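Local coordinates for protein multicopper oxidase type 1 (Nitrosomonas europaea, PDB 3G5W) that probably oxidises substrates at a blue copper and passes the electrons to a three-copper cluster that reduces dioxygen, as laccase-like two-domain multicopper oxidases do, at residues T57-G62 with W101-V106. Numbering follows the deposited sequence.
With CU (copper (II) ion), chain G; C2O (Cu-O-Cu linkage), chain K; C1O (Cu-O linkage), chain L.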
loop_
_atom_site.group_PDB
_atom_site.type_symbol
_atom_site.label_atom_id
_atom_site.label_comp_id
_atom_site.label_asym_id
_atom_site.label_seq_id
_atom_site.Cartn_x
_atom_site.Cartn_y
_atom_site.Cartn_z
ATOM N N THR A 57 -24.805 12.080 -5.082
ATOM C CA THR A 57 -24.148 13.323 -5.486
ATOM C C THR A 57 -23.134 12.977 -6.567
ATOM O O THR A 57 -22.977 11.812 -6.924
ATOM C CB THR A 57 -23.363 14.007 -4.322
ATOM O OG1 THR A 57 -22.359 13.110 -3.830
ATOM C CG2 THR A 57 -24.282 14.423 -3.172
ATOM N N ILE A 58 -22.450 13.987 -7.097
ATOM C CA ILE A 58 -21.228 13.735 -7.851
ATOM C C ILE A 58 -20.115 14.609 -7.315
ATOM O O ILE A 58 -20.210 15.843 -7.313
ATOM C CB ILE A 58 -21.355 13.954 -9.369
ATOM C CG1 ILE A 58 -22.476 13.101 -9.959
ATOM C CG2 ILE A 58 -20.011 13.609 -10.065
ATOM C CD1 ILE A 58 -22.600 13.224 -11.461
ATOM N N HIS A 59 -19.053 13.951 -6.863
ATOM C CA HIS A 59 -17.855 14.640 -6.456
ATOM C C HIS A 59 -16.831 14.555 -7.586
ATOM O O HIS A 59 -16.646 13.502 -8.191
ATOM C CB HIS A 59 -17.302 14.036 -5.161
ATOM C CG HIS A 59 -15.905 14.465 -4.863
ATOM N ND1 HIS A 59 -15.548 15.789 -4.729
ATOM C CD2 HIS A 59 -14.766 13.749 -4.707
ATOM C CE1 HIS A 59 -14.252 15.869 -4.479
ATOM N NE2 HIS A 59 -13.754 14.645 -4.477
ATOM N N TRP A 60 -16.183 15.676 -7.867
ATOM C CA TRP A 60 -15.233 15.783 -8.962
ATOM C C TRP A 60 -13.821 15.690 -8.375
ATOM O O TRP A 60 -13.212 16.694 -7.990
ATOM C CB TRP A 60 -15.495 17.075 -9.750
ATOM C CG TRP A 60 -16.976 17.234 -10.042
ATOM C CD1 TRP A 60 -17.898 17.895 -9.274
ATOM C CD2 TRP A 60 -17.705 16.664 -11.139
ATOM N NE1 TRP A 60 -19.147 17.787 -9.838
ATOM C CE2 TRP A 60 -19.060 17.033 -10.978
ATOM C CE3 TRP A 60 -17.345 15.881 -12.247
ATOM C CZ2 TRP A 60 -20.059 16.657 -11.893
ATOM C CZ3 TRP A 60 -18.333 15.505 -13.151
ATOM C CH2 TRP A 60 -19.677 15.894 -12.963
ATOM N N HIS A 61 -13.333 14.456 -8.287
ATOM C CA HIS A 61 -12.079 14.137 -7.585
ATOM C C HIS A 61 -10.872 14.650 -8.351
ATOM O O HIS A 61 -10.549 14.142 -9.426
ATOM C CB HIS A 61 -11.948 12.624 -7.383
ATOM C CG HIS A 61 -10.790 12.229 -6.513
ATOM N ND1 HIS A 61 -10.916 11.340 -5.468
ATOM C CD2 HIS A 61 -9.492 12.624 -6.517
ATOM C CE1 HIS A 61 -9.743 11.194 -4.873
ATOM N NE2 HIS A 61 -8.860 11.958 -5.495
ATOM N N GLY A 62 -10.197 15.635 -7.774
ATOM C CA GLY A 62 -9.049 16.273 -8.408
ATOM C C GLY A 62 -9.346 17.693 -8.853
ATOM O O GLY A 62 -8.427 18.464 -9.145
ATOM N N TRP A 101 -11.166 12.015 -11.912
ATOM C CA TRP A 101 -12.340 11.166 -12.017
ATOM C C TRP A 101 -13.492 11.727 -11.212
ATOM O O TRP A 101 -13.328 12.704 -10.472
ATOM C CB TRP A 101 -12.021 9.704 -11.648
ATOM C CG TRP A 101 -11.614 9.443 -10.220
ATOM C CD1 TRP A 101 -10.615 10.055 -9.524
ATOM C CD2 TRP A 101 -12.169 8.455 -9.336
ATOM N NE1 TRP A 101 -10.521 9.522 -8.261
ATOM C CE2 TRP A 101 -11.462 8.541 -8.116
ATOM C CE3 TRP A 101 -13.191 7.505 -9.459
ATOM C CZ2 TRP A 101 -11.752 7.720 -7.016
ATOM C CZ3 TRP A 101 -13.480 6.684 -8.367
ATOM C CH2 TRP A 101 -12.757 6.798 -7.160
ATOM N N TYR A 102 -14.664 11.134 -11.395
ATOM C CA TYR A 102 -15.830 11.559 -10.662
ATOM C C TYR A 102 -16.590 10.365 -10.143
ATOM O O TYR A 102 -16.583 9.293 -10.743
ATOM C CB TYR A 102 -16.719 12.493 -11.485
ATOM C CG TYR A 102 -17.347 11.926 -12.742
ATOM C CD1 TYR A 102 -16.649 11.907 -13.947
ATOM C CD2 TYR A 102 -18.674 11.479 -12.739
ATOM C CE1 TYR A 102 -17.234 11.419 -15.109
ATOM C CE2 TYR A 102 -19.272 10.984 -13.895
ATOM C CZ TYR A 102 -18.546 10.962 -15.080
ATOM O OH TYR A 102 -19.143 10.497 -16.236
ATOM N N HIS A 103 -17.214 10.558 -8.994
ATOM C CA HIS A 103 -17.942 9.492 -8.341
ATOM C C HIS A 103 -18.952 10.057 -7.362
ATOM O O HIS A 103 -18.867 11.221 -6.955
ATOM C CB HIS A 103 -16.980 8.510 -7.636
ATOM C CG HIS A 103 -16.086 9.139 -6.609
ATOM N ND1 HIS A 103 -16.490 9.379 -5.313
ATOM C CD2 HIS A 103 -14.787 9.520 -6.670
ATOM C CE1 HIS A 103 -15.490 9.904 -4.628
ATOM N NE2 HIS A 103 -14.446 10.003 -5.429
ATOM N N CYS A 104 -19.911 9.223 -6.986
ATOM C CA CYS A 104 -20.861 9.591 -5.953
ATOM C C CYS A 104 -20.123 9.709 -4.627
ATOM O O CYS A 104 -19.120 9.030 -4.424
ATOM C CB CYS A 104 -21.934 8.521 -5.841
ATOM S SG CYS A 104 -23.296 9.024 -4.788
ATOM N N HIS A 105 -20.612 10.564 -3.731
ATOM C CA HIS A 105 -20.022 10.689 -2.397
ATOM C C HIS A 105 -21.025 10.362 -1.283
ATOM O O HIS A 105 -20.799 10.708 -0.120
ATOM C CB HIS A 105 -19.424 12.082 -2.189
ATOM C CG HIS A 105 -18.117 12.081 -1.448
ATOM N ND1 HIS A 105 -17.988 11.610 -0.158
ATOM C CD2 HIS A 105 -16.879 12.489 -1.824
ATOM C CE1 HIS A 105 -16.729 11.733 0.232
ATOM N NE2 HIS A 105 -16.036 12.259 -0.763
ATOM N N VAL A 106 -22.123 9.697 -1.646
ATOM C CA VAL A 106 -23.102 9.184 -0.678
ATOM C C VAL A 106 -22.749 7.729 -0.367
ATOM O O VAL A 106 -22.466 6.951 -1.278
ATOM C CB VAL A 106 -24.565 9.257 -1.234
ATOM C CG1 VAL A 106 -25.559 8.601 -0.276
ATOM C CG2 VAL A 106 -24.985 10.706 -1.504
HETATM CU CU CU G . -24.677 7.382 -4.746
HETATM CU CU2 C2O K . -14.001 12.832 -0.618
HETATM CU CU3 C2O K . -12.541 10.409 -4.777
HETATM O O1 C2O K . -13.580 11.703 -2.185
HETATM CU CU4 C1O L . -11.913 14.346 -3.751
HETATM O O3 C1O L . -10.746 16.491 -4.885
#
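Trp101 lays the five-membered ring of its indole over one face of the His61 imidazole in an offset stack, its NE1 3.2 Å from His61 CG and the planes at 30°. The broad indole suits this place because it covers an imidazole gripped at both nitrogens: His61 ND1 lies 2.0 Å from copper CU3 of the Cu-O-Cu linkage, and NE2 is held by Asp226 of the second subunit. An alanine in place of Trp101 would probably open a gap over that face and beside the copper, which the indole CZ2 lines. His103 NE2 binds the same copper, and His103 ND1 gives a nearly straight hydrogen bond of 2.8 Å to Cys104 O, in the ring plane but 48° out of the carbonyl plane.

Strand 59-61, at one border of its sheet within the chain, runs antiparallel to strand 98-103 in a cupredoxin domain, and alternation sends His59, His61, Trp101 and His103 to the copper face. Here the His-X-His and His-Cys-His motifs of multicopper oxidases meet. His59 N bonds to His103 O at 2.7 Å, and His103 N returns the bond to His59 O. His59 and His105 pair offset edge-to-face; His59 ND1 bonds to Asp72 O. The second subunit adds His253 to CU3, His205 and His251 to the copper of His105, and His203 to that of His59, building the cluster across the interface.

On the other face Trp60 lies alongside Tyr102, CE3 3.5 Å from Tyr102 CB, and Ile58 CG2 packs on Tyr102 CD2; Leu7, Val46 and Val48 join this apolar side, while Tyr102 OH bonds to Pro34 O. Cys104 holds SG anti to its backbone N (chi1 -170°), where SG binds the blue copper at 2.1 Å, with His56, His111 and Met117 completing the site. The N-H groups of Thr57 and Val106 both point at this thiolate, each N 3.4 Å from SG, and would probably temper its charge.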